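PDB 3X17: endoglucanase from Uncultured bacterium, which hydrolyses internal beta-1,4-glucosidic bonds of cellulose, as a glycoside hydrolase family 9 endoglucanase with an N-terminal Ig-like domain. Local coordinates for residues H145-H149 against P258-V262; L77-D81 against G525-Y529; P316-Y320 against D332-D336. All blocks are in the same frame, centred on the assembly; numbering follows the deposited sequence.

Contact 1 (H145-H149 against P258-V262); sequences HALDH and PEQDV. With ZN (zinc ion), chain C.
One water oxygen is held by His149 N, Pro258 O and Asp261 O, accepting from the first and donating to the other two, and it thereby joins the two loops beside a zinc site. The site is a worked example of a metal held by a first shell and steadied by a second. Asp148 OD2 binds the zinc ion at 1.9 Å and His149 ND1 binds it at 2.1 Å; Cys132 and His175 complete the four protein ligands. The other nitrogen of the same imidazole turns to the second loop: His149 NE2 donates to Asp261 OD2 over 2.8 Å. The acceptor lies close to the ring plane and is met on its anti side, with ring and carboxylate planes 76° apart. Held at ND1 by the metal and at NE2 by Asp261, the ring has its rotation fixed at both ends; the carboxylate probably also polarises it toward the metal. Asp261 reaches the histidine because its CG stands opposite the backbone N (chi1 -179°), while Gln263 holds its other oxygen, OD1.

Pro258 lies between the two histidines. Its CB packs 3.6 Å from Asp148 CB, and its carbonyl O lies above one face of the His149 ring, offset toward the rim. Further along, Glu259 bends at chi2, and its OE2 accepts from Ala146 N at 3.2 Å, with the donor well above the carboxylate plane. With an alanine here the Ala146 N-H would probably lose its carboxylate acceptor, and a gap is likely to open beside His145 CB. Leu495 of helix 494-499 touches both His145 and Pro258. Pro258 CG itself makes a CH-pi contact, centred over the His145 ring 3.7 Å from its centroid and 12° off the ring normal.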
loop_
_atom_site.group_PDB
_atom_site.type_symbol
_atom_site.label_atom_id
_atom_site.label_comp_id
_atom_site.label_asym_id
_atom_site.label_seq_id
_atom_site.Cartn_x
_atom_site.Cartn_y
_atom_site.Cartn_z
ATOM N N HIS A 145 -1.906 24.161 -3.350
ATOM C CA HIS A 145 -2.859 24.686 -2.404
ATOM C C HIS A 145 -2.073 25.471 -1.382
ATOM O O HIS A 145 -0.896 25.195 -1.163
ATOM C CB HIS A 145 -3.655 23.546 -1.738
ATOM C CG HIS A 145 -2.847 22.679 -0.809
ATOM N ND1 HIS A 145 -2.584 21.345 -1.069
ATOM C CD2 HIS A 145 -2.343 22.926 0.422
ATOM C CE1 HIS A 145 -1.910 20.826 -0.054
ATOM N NE2 HIS A 145 -1.732 21.773 0.855
ATOM N N ALA A 146 -2.712 26.467 -0.775
ATOM C CA ALA A 146 -2.060 27.271 0.255
ATOM C C ALA A 146 -2.007 26.479 1.555
ATOM O O ALA A 146 -2.517 25.357 1.636
ATOM C CB ALA A 146 -2.835 28.600 0.483
ATOM N N LEU A 147 -1.444 27.082 2.582
ATOM C CA LEU A 147 -1.304 26.467 3.877
ATOM C C LEU A 147 -2.610 25.954 4.407
ATOM O O LEU A 147 -3.550 26.679 4.496
ATOM C CB LEU A 147 -0.772 27.482 4.852
ATOM C CG LEU A 147 0.133 27.063 5.990
ATOM C CD1 LEU A 147 -0.024 27.925 7.166
ATOM C CD2 LEU A 147 -0.012 25.664 6.351
ATOM N N ASP A 148 -2.653 24.695 4.788
ATOM C CA ASP A 148 -3.899 24.086 5.282
ATOM C C ASP A 148 -3.759 23.647 6.727
ATOM O O ASP A 148 -2.712 23.120 7.128
ATOM C CB ASP A 148 -4.237 22.862 4.430
ATOM C CG ASP A 148 -3.071 21.862 4.359
ATOM O OD1 ASP A 148 -1.921 22.288 4.096
ATOM O OD2 ASP A 148 -3.297 20.658 4.616
ATOM N N HIS A 149 -4.847 23.732 7.480
ATOM C CA HIS A 149 -4.947 22.986 8.724
ATOM C C HIS A 149 -3.768 23.358 9.600
ATOM O O HIS A 149 -3.289 22.556 10.416
ATOM C CB HIS A 149 -4.956 21.466 8.460
ATOM C CG HIS A 149 -6.141 21.006 7.663
ATOM N ND1 HIS A 149 -6.018 20.331 6.470
ATOM C CD2 HIS A 149 -7.473 21.192 7.855
ATOM C CE1 HIS A 149 -7.220 20.077 5.977
ATOM N NE2 HIS A 149 -8.121 20.600 6.793
ATOM N N PRO A 258 -8.036 21.934 0.804
ATOM C CA PRO A 258 -7.749 21.745 2.225
ATOM C C PRO A 258 -7.676 23.068 2.979
ATOM O O PRO A 258 -7.947 23.094 4.179
ATOM C CB PRO A 258 -6.385 21.046 2.230
ATOM C CG PRO A 258 -5.775 21.349 0.938
ATOM C CD PRO A 258 -6.912 21.512 -0.055
ATOM N N GLU A 259 -7.265 24.139 2.296
ATOM C CA GLU A 259 -7.193 25.458 2.928
ATOM C C GLU A 259 -8.575 26.054 3.117
ATOM O O GLU A 259 -8.743 26.971 3.897
ATOM C CB GLU A 259 -6.347 26.451 2.119
ATOM C CG GLU A 259 -5.317 25.837 1.199
ATOM C CD GLU A 259 -5.913 25.382 -0.120
ATOM O OE1 GLU A 259 -6.386 24.239 -0.137
ATOM O OE2 GLU A 259 -5.866 26.127 -1.131
ATOM N N GLN A 260 -9.558 25.551 2.384
ATOM C CA GLN A 260 -10.937 25.943 2.651
ATOM C C GLN A 260 -11.565 25.175 3.825
ATOM O O GLN A 260 -12.645 25.549 4.308
ATOM C CB GLN A 260 -11.792 25.835 1.393
ATOM C CG GLN A 260 -11.306 26.735 0.257
ATOM C CD GLN A 260 -12.122 26.575 -1.030
ATOM O OE1 GLN A 260 -12.394 27.557 -1.719
ATOM N NE2 GLN A 260 -12.475 25.328 -1.380
ATOM N N ASP A 261 -10.899 24.104 4.278
ATOM C CA ASP A 261 -11.480 23.248 5.316
ATOM C C ASP A 261 -11.091 23.832 6.652
ATOM O O ASP A 261 -10.061 23.483 7.226
ATOM C CB ASP A 261 -10.993 21.794 5.198
ATOM C CG ASP A 261 -11.601 20.883 6.268
ATOM O OD1 ASP A 261 -12.812 20.986 6.518
ATOM O OD2 ASP A 261 -10.877 20.036 6.842
ATOM N N VAL A 262 -11.863 24.814 7.092
ATOM C CA VAL A 262 -11.392 25.743 8.104
ATOM C C VAL A 262 -12.092 25.453 9.442
ATOM O O VAL A 262 -11.780 26.051 10.471
ATOM C CB VAL A 262 -11.571 27.207 7.586
ATOM C CG1 VAL A 262 -12.908 27.813 8.012
ATOM C CG2 VAL A 262 -10.390 28.063 7.956
HETATM ZN ZN ZN C . -4.251 19.451 5.765
HETATM O O HOH W 1 -7.255 24.579 6.467
#

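Contact 2 (L77-D81 against G525-Y529); sequences LVSGD and GPRGY
Ser79 and Pro526 have the nearest pair of CA atoms across the two segments, with Ser79 CA 6.1 Å from Pro526 CA, where an irregular loop of the Ig-like domain meets the short 3-10 segment 526-527 of the catalytic domain. The interface combines an apolar patch with a salt bridge. In the patch, the proline ring lies against the bend of the loop: Pro526 CG packs 3.7 Å from Ser79 CA, and Pro526 CD sits near Val78 O. Val78 adds its CG1 branch, the one set opposite the backbone N (chi1 -166°), which meets Pro526 CG at 4.1 Å.

Beside this patch the long side chain of Arg527 runs extended from CG to NE and meets Asp81 coming from the opposite direction. The guanidinium grips end-on, and both terminal nitrogens converge on a single oxygen: Arg527 NH2 reaches Asp81 OD1 at 2.9 Å, and Arg527 NH1 reaches the same OD1 at 3.1 Å. Both bonds approach from the syn side and close to the guanidinium plane, although the two planar groups are turned 62° apart. A weak third bond runs from Arg527 NH2 to Asp81 OD2, whose further partner is Tyr422 OH.

The loop carrying the acid is braced from within by an ST turn, in which Ser79 OG accepts from Asp81 N at 3.0 Å; the same hydroxyl is also hydrogen-bonded to Asp75. The turn lies between strands 63-74 and 82-87 of the Ig-like sheet, whereas Pro526 and Arg527 belong to the long connection from helix 494-499 to helix 543-558.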
loop_
_atom_site.group_PDB
_atom_site.type_symbol
_atom_site.label_atom_id
_atom_site.label_comp_id
_atom_site.label_asym_id
_atom_site.label_seq_id
_atom_site.Cartn_x
_atom_site.Cartn_y
_atom_site.Cartn_z
ATOM N N LEU A 77 -13.312 -19.249 -10.093
ATOM C CA LEU A 77 -13.349 -18.923 -8.675
ATOM C C LEU A 77 -13.266 -17.427 -8.403
ATOM O O LEU A 77 -13.292 -16.997 -7.249
ATOM C CB LEU A 77 -12.231 -19.654 -7.948
ATOM C CG LEU A 77 -12.490 -21.166 -7.842
ATOM C CD1 LEU A 77 -11.507 -21.780 -6.864
ATOM C CD2 LEU A 77 -13.953 -21.440 -7.390
ATOM N N VAL A 78 -13.136 -16.644 -9.453
ATOM C CA VAL A 78 -12.921 -15.222 -9.302
ATOM C C VAL A 78 -13.711 -14.353 -10.239
ATOM O O VAL A 78 -14.662 -13.785 -9.842
ATOM C CB VAL A 78 -11.423 -14.838 -9.446
ATOM C CG1 VAL A 78 -11.180 -13.451 -8.973
ATOM C CG2 VAL A 78 -10.560 -15.765 -8.718
ATOM N N SER A 79 -13.297 -14.245 -11.483
ATOM C CA SER A 79 -13.984 -13.353 -12.422
ATOM C C SER A 79 -15.136 -14.054 -13.135
ATOM O O SER A 79 -16.066 -13.406 -13.584
ATOM C CB SER A 79 -13.030 -12.763 -13.462
ATOM O OG SER A 79 -12.513 -13.767 -14.330
ATOM N N GLY A 80 -15.016 -15.357 -13.361
ATOM C CA GLY A 80 -15.924 -16.046 -14.281
ATOM C C GLY A 80 -15.489 -16.018 -15.744
ATOM O O GLY A 80 -16.120 -16.649 -16.581
ATOM N N ASP A 81 -14.431 -15.275 -16.075
ATOM C CA ASP A 81 -14.062 -15.105 -17.485
ATOM C C ASP A 81 -13.465 -16.360 -18.120
ATOM O O ASP A 81 -12.927 -17.239 -17.436
ATOM C CB ASP A 81 -13.108 -13.926 -17.706
ATOM C CG ASP A 81 -13.711 -12.592 -17.301
ATOM O OD1 ASP A 81 -14.925 -12.552 -16.990
ATOM O OD2 ASP A 81 -12.955 -11.588 -17.306
ATOM N N GLY A 525 -17.364 -9.048 -7.247
ATOM C CA GLY A 525 -15.932 -9.398 -7.141
ATOM C C GLY A 525 -14.972 -8.460 -7.873
ATOM O O GLY A 525 -14.952 -7.266 -7.603
ATOM N N PRO A 526 -14.125 -9.001 -8.776
ATOM C CA PRO A 526 -13.075 -8.167 -9.372
ATOM C C PRO A 526 -13.671 -7.133 -10.305
ATOM O O PRO A 526 -12.961 -6.263 -10.824
ATOM C CB PRO A 526 -12.243 -9.176 -10.174
ATOM C CG PRO A 526 -13.245 -10.257 -10.562
ATOM C CD PRO A 526 -14.212 -10.336 -9.406
ATOM N N ARG A 527 -14.974 -7.240 -10.537
ATOM C CA ARG A 527 -15.678 -6.240 -11.302
ATOM C C ARG A 527 -16.408 -5.198 -10.468
ATOM O O ARG A 527 -17.025 -4.292 -11.033
ATOM C CB ARG A 527 -16.657 -6.892 -12.268
ATOM C CG ARG A 527 -16.004 -7.346 -13.554
ATOM C CD ARG A 527 -17.068 -7.910 -14.481
ATOM N NE ARG A 527 -16.502 -8.261 -15.767
ATOM C CZ ARG A 527 -15.940 -9.436 -16.015
ATOM N NH1 ARG A 527 -15.934 -10.376 -15.082
ATOM N NH2 ARG A 527 -15.419 -9.675 -17.205
ATOM N N GLY A 528 -16.340 -5.318 -9.142
ATOM C CA GLY A 528 -17.087 -4.411 -8.256
ATOM C C GLY A 528 -16.468 -3.037 -8.024
ATOM O O GLY A 528 -16.092 -2.701 -6.922
ATOM N N TYR A 529 -16.320 -2.250 -9.082
ATOM C CA TYR A 529 -15.570 -0.983 -8.984
ATOM C C TYR A 529 -16.184 0.032 -9.923
ATOM O O TYR A 529 -16.591 -0.325 -11.017
ATOM C CB TYR A 529 -14.099 -1.185 -9.383
ATOM C CG TYR A 529 -13.385 0.102 -9.766
ATOM C CD1 TYR A 529 -12.711 0.854 -8.809
ATOM C CD2 TYR A 529 -13.366 0.548 -11.091
ATOM C CE1 TYR A 529 -12.016 2.026 -9.163
ATOM C CE2 TYR A 529 -12.692 1.735 -11.450
ATOM C CZ TYR A 529 -12.064 2.493 -10.465
ATOM O OH TYR A 529 -11.385 3.657 -10.799
#

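Contact 3 (P316-Y320 against D332-D336); sequences PILDY and DDRDD. With CA (calcium ion), chain E.
Tyr320 swings its ring across to Asp332 because its CG lies opposite the carbonyl carbon and beside the backbone N (chi1 -56°), and a bend at chi3 (101°) brings the Arg334 guanidinium to the ring's edge, its face over Tyr320 CD2. The two stretches run antiparallel, and the Asp332 backbone lies over the tyrosine ring: Asp332 CA stands 3.5 Å from the centroid, almost on the normal, in a CH-pi contact. The hydroxyl continues past it, and Tyr320 OH donates to Asp333 O at 2.8 Å while taking a second bond from Gln273. Arg334 NH2 lies 3.8 Å from Tyr320 CD2, and Arg334 NH1 forms a salt bridge with Asp332 OD2, its hydrogen bond weak. Leu318 spreads its two methyls over the backbone beyond, with CD2 near Asp333 O and CD1 near Arg334 O.

The same 332-336 loop supplies part of a calcium site. Asp333 binds the ion through both carboxylate oxygens, and Asp335 O lies 2.2 Å from the calcium; a water, Asp338, Asp339 and Val377 complete the shell. Asp335 OD1 caps Ala337 N at the start of helix 337-351, and Leu318 and Asp333 rest on Gln273 of helix 272-288.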
loop_
_atom_site.group_PDB
_atom_site.type_symbol
_atom_site.label_atom_id
_atom_site.label_comp_id
_atom_site.label_asym_id
_atom_site.label_seq_id
_atom_site.Cartn_x
_atom_site.Cartn_y
_atom_site.Cartn_z
ATOM N N PRO A 316 -5.176 -2.992 27.756
ATOM C CA PRO A 316 -5.726 -2.543 26.492
ATOM C C PRO A 316 -6.537 -1.266 26.683
ATOM O O PRO A 316 -7.371 -1.202 27.573
ATOM C CB PRO A 316 -6.640 -3.698 26.104
ATOM C CG PRO A 316 -5.901 -4.914 26.665
ATOM C CD PRO A 316 -5.414 -4.428 27.992
ATOM N N ILE A 317 -6.285 -0.257 25.859
ATOM C CA ILE A 317 -7.180 0.879 25.774
ATOM C C ILE A 317 -7.607 1.041 24.330
ATOM O O ILE A 317 -6.878 1.591 23.503
ATOM C CB ILE A 317 -6.491 2.179 26.278
ATOM C CG1 ILE A 317 -6.042 1.990 27.728
ATOM C CG2 ILE A 317 -7.449 3.397 26.147
ATOM C CD1 ILE A 317 -5.230 3.145 28.296
ATOM N N LEU A 318 -8.807 0.571 24.030
ATOM C CA LEU A 318 -9.226 0.472 22.670
ATOM C C LEU A 318 -10.659 0.960 22.544
ATOM O O LEU A 318 -11.531 0.237 22.069
ATOM C CB LEU A 318 -9.078 -0.978 22.190
ATOM C CG LEU A 318 -7.609 -1.474 22.236
ATOM C CD1 LEU A 318 -7.476 -2.974 22.071
ATOM C CD2 LEU A 318 -6.766 -0.774 21.191
ATOM N N ASP A 319 -10.902 2.196 22.959
ATOM C CA ASP A 319 -12.255 2.764 22.905
ATOM C C ASP A 319 -12.442 3.629 21.683
ATOM O O ASP A 319 -11.696 4.601 21.475
ATOM C CB ASP A 319 -12.517 3.617 24.149
ATOM C CG ASP A 319 -12.390 2.826 25.420
ATOM O OD1 ASP A 319 -12.914 1.687 25.467
ATOM O OD2 ASP A 319 -11.801 3.361 26.380
ATOM N N TYR A 320 -13.499 3.349 20.946
ATOM C CA TYR A 320 -13.790 4.051 19.711
ATOM C C TYR A 320 -15.243 4.544 19.714
ATOM O O TYR A 320 -16.082 4.025 18.985
ATOM C CB TYR A 320 -13.516 3.154 18.489
ATOM C CG TYR A 320 -12.086 2.604 18.424
ATOM C CD1 TYR A 320 -11.035 3.391 17.978
ATOM C CD2 TYR A 320 -11.803 1.306 18.827
ATOM C CE1 TYR A 320 -9.732 2.888 17.923
ATOM C CE2 TYR A 320 -10.509 0.807 18.819
ATOM C CZ TYR A 320 -9.487 1.578 18.313
ATOM O OH TYR A 320 -8.206 1.068 18.286
ATOM N N ASP A 332 -10.980 1.319 13.901
ATOM C CA ASP A 332 -11.240 0.791 15.223
ATOM C C ASP A 332 -10.586 -0.595 15.366
ATOM O O ASP A 332 -11.259 -1.651 15.262
ATOM C CB ASP A 332 -12.755 0.744 15.486
ATOM C CG ASP A 332 -13.520 0.061 14.377
ATOM O OD1 ASP A 332 -13.059 0.071 13.206
ATOM O OD2 ASP A 332 -14.566 -0.536 14.686
ATOM N N ASP A 333 -9.260 -0.588 15.479
ATOM C CA ASP A 333 -8.473 -1.816 15.612
ATOM C C ASP A 333 -8.667 -2.336 17.042
ATOM O O ASP A 333 -8.292 -1.673 18.002
ATOM C CB ASP A 333 -6.997 -1.518 15.343
ATOM C CG ASP A 333 -6.067 -2.674 15.723
ATOM O OD1 ASP A 333 -6.528 -3.793 16.050
ATOM O OD2 ASP A 333 -4.843 -2.436 15.735
ATOM N N ARG A 334 -9.402 -3.426 17.176
ATOM C CA ARG A 334 -9.934 -3.820 18.491
ATOM C C ARG A 334 -9.084 -4.856 19.252
ATOM O O ARG A 334 -9.527 -5.413 20.261
ATOM C CB ARG A 334 -11.428 -4.206 18.380
ATOM C CG ARG A 334 -12.215 -3.066 17.700
ATOM C CD ARG A 334 -13.723 -3.089 17.856
ATOM N NE ARG A 334 -14.146 -2.141 18.887
ATOM C CZ ARG A 334 -14.874 -1.051 18.683
ATOM N NH1 ARG A 334 -15.299 -0.725 17.472
ATOM N NH2 ARG A 334 -15.161 -0.271 19.712
ATOM N N ASP A 335 -7.815 -4.984 18.856
ATOM C CA ASP A 335 -6.859 -5.840 19.577
ATOM C C ASP A 335 -5.435 -5.310 19.430
ATOM O O ASP A 335 -4.948 -5.130 18.305
ATOM C CB ASP A 335 -6.971 -7.282 19.048
ATOM C CG ASP A 335 -6.055 -8.271 19.777
ATOM O OD1 ASP A 335 -5.321 -7.879 20.699
ATOM O OD2 ASP A 335 -6.040 -9.459 19.384
ATOM N N ASP A 336 -4.750 -5.097 20.548
ATOM C CA ASP A 336 -3.426 -4.495 20.524
ATOM C C ASP A 336 -2.259 -5.478 20.650
ATOM O O ASP A 336 -1.093 -5.068 20.742
ATOM C CB ASP A 336 -3.319 -3.373 21.570
ATOM C CG ASP A 336 -3.236 -3.889 23.007
ATOM O OD1 ASP A 336 -3.092 -5.114 23.201
ATOM O OD2 ASP A 336 -3.231 -3.051 23.947
HETATM CA CA CA E . -4.165 -4.776 16.225
HETATM O O HOH W 2 -5.303 -6.939 15.755
#

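Followed from the N terminus, the chain first passes through 77-81, in the Ig-like domain, and meets the partner of this stretch only at 525-529; contact 2 thus closes a loop of 443 residues that holds the other two contacts. Within it, contact 1 closes first, joining the loop after strand 144-145 to the one before strand 265-271 at the zinc site. Contact 3 follows in series, spanning just 11 residues between helices 294-312 and 337-351 at a calcium site. None crosses another, and their nearest atoms stay at least about 20 Å apart. Two join loops at metal sites of the catalytic domain, whereas the third joins that domain to its Ig-like neighbour.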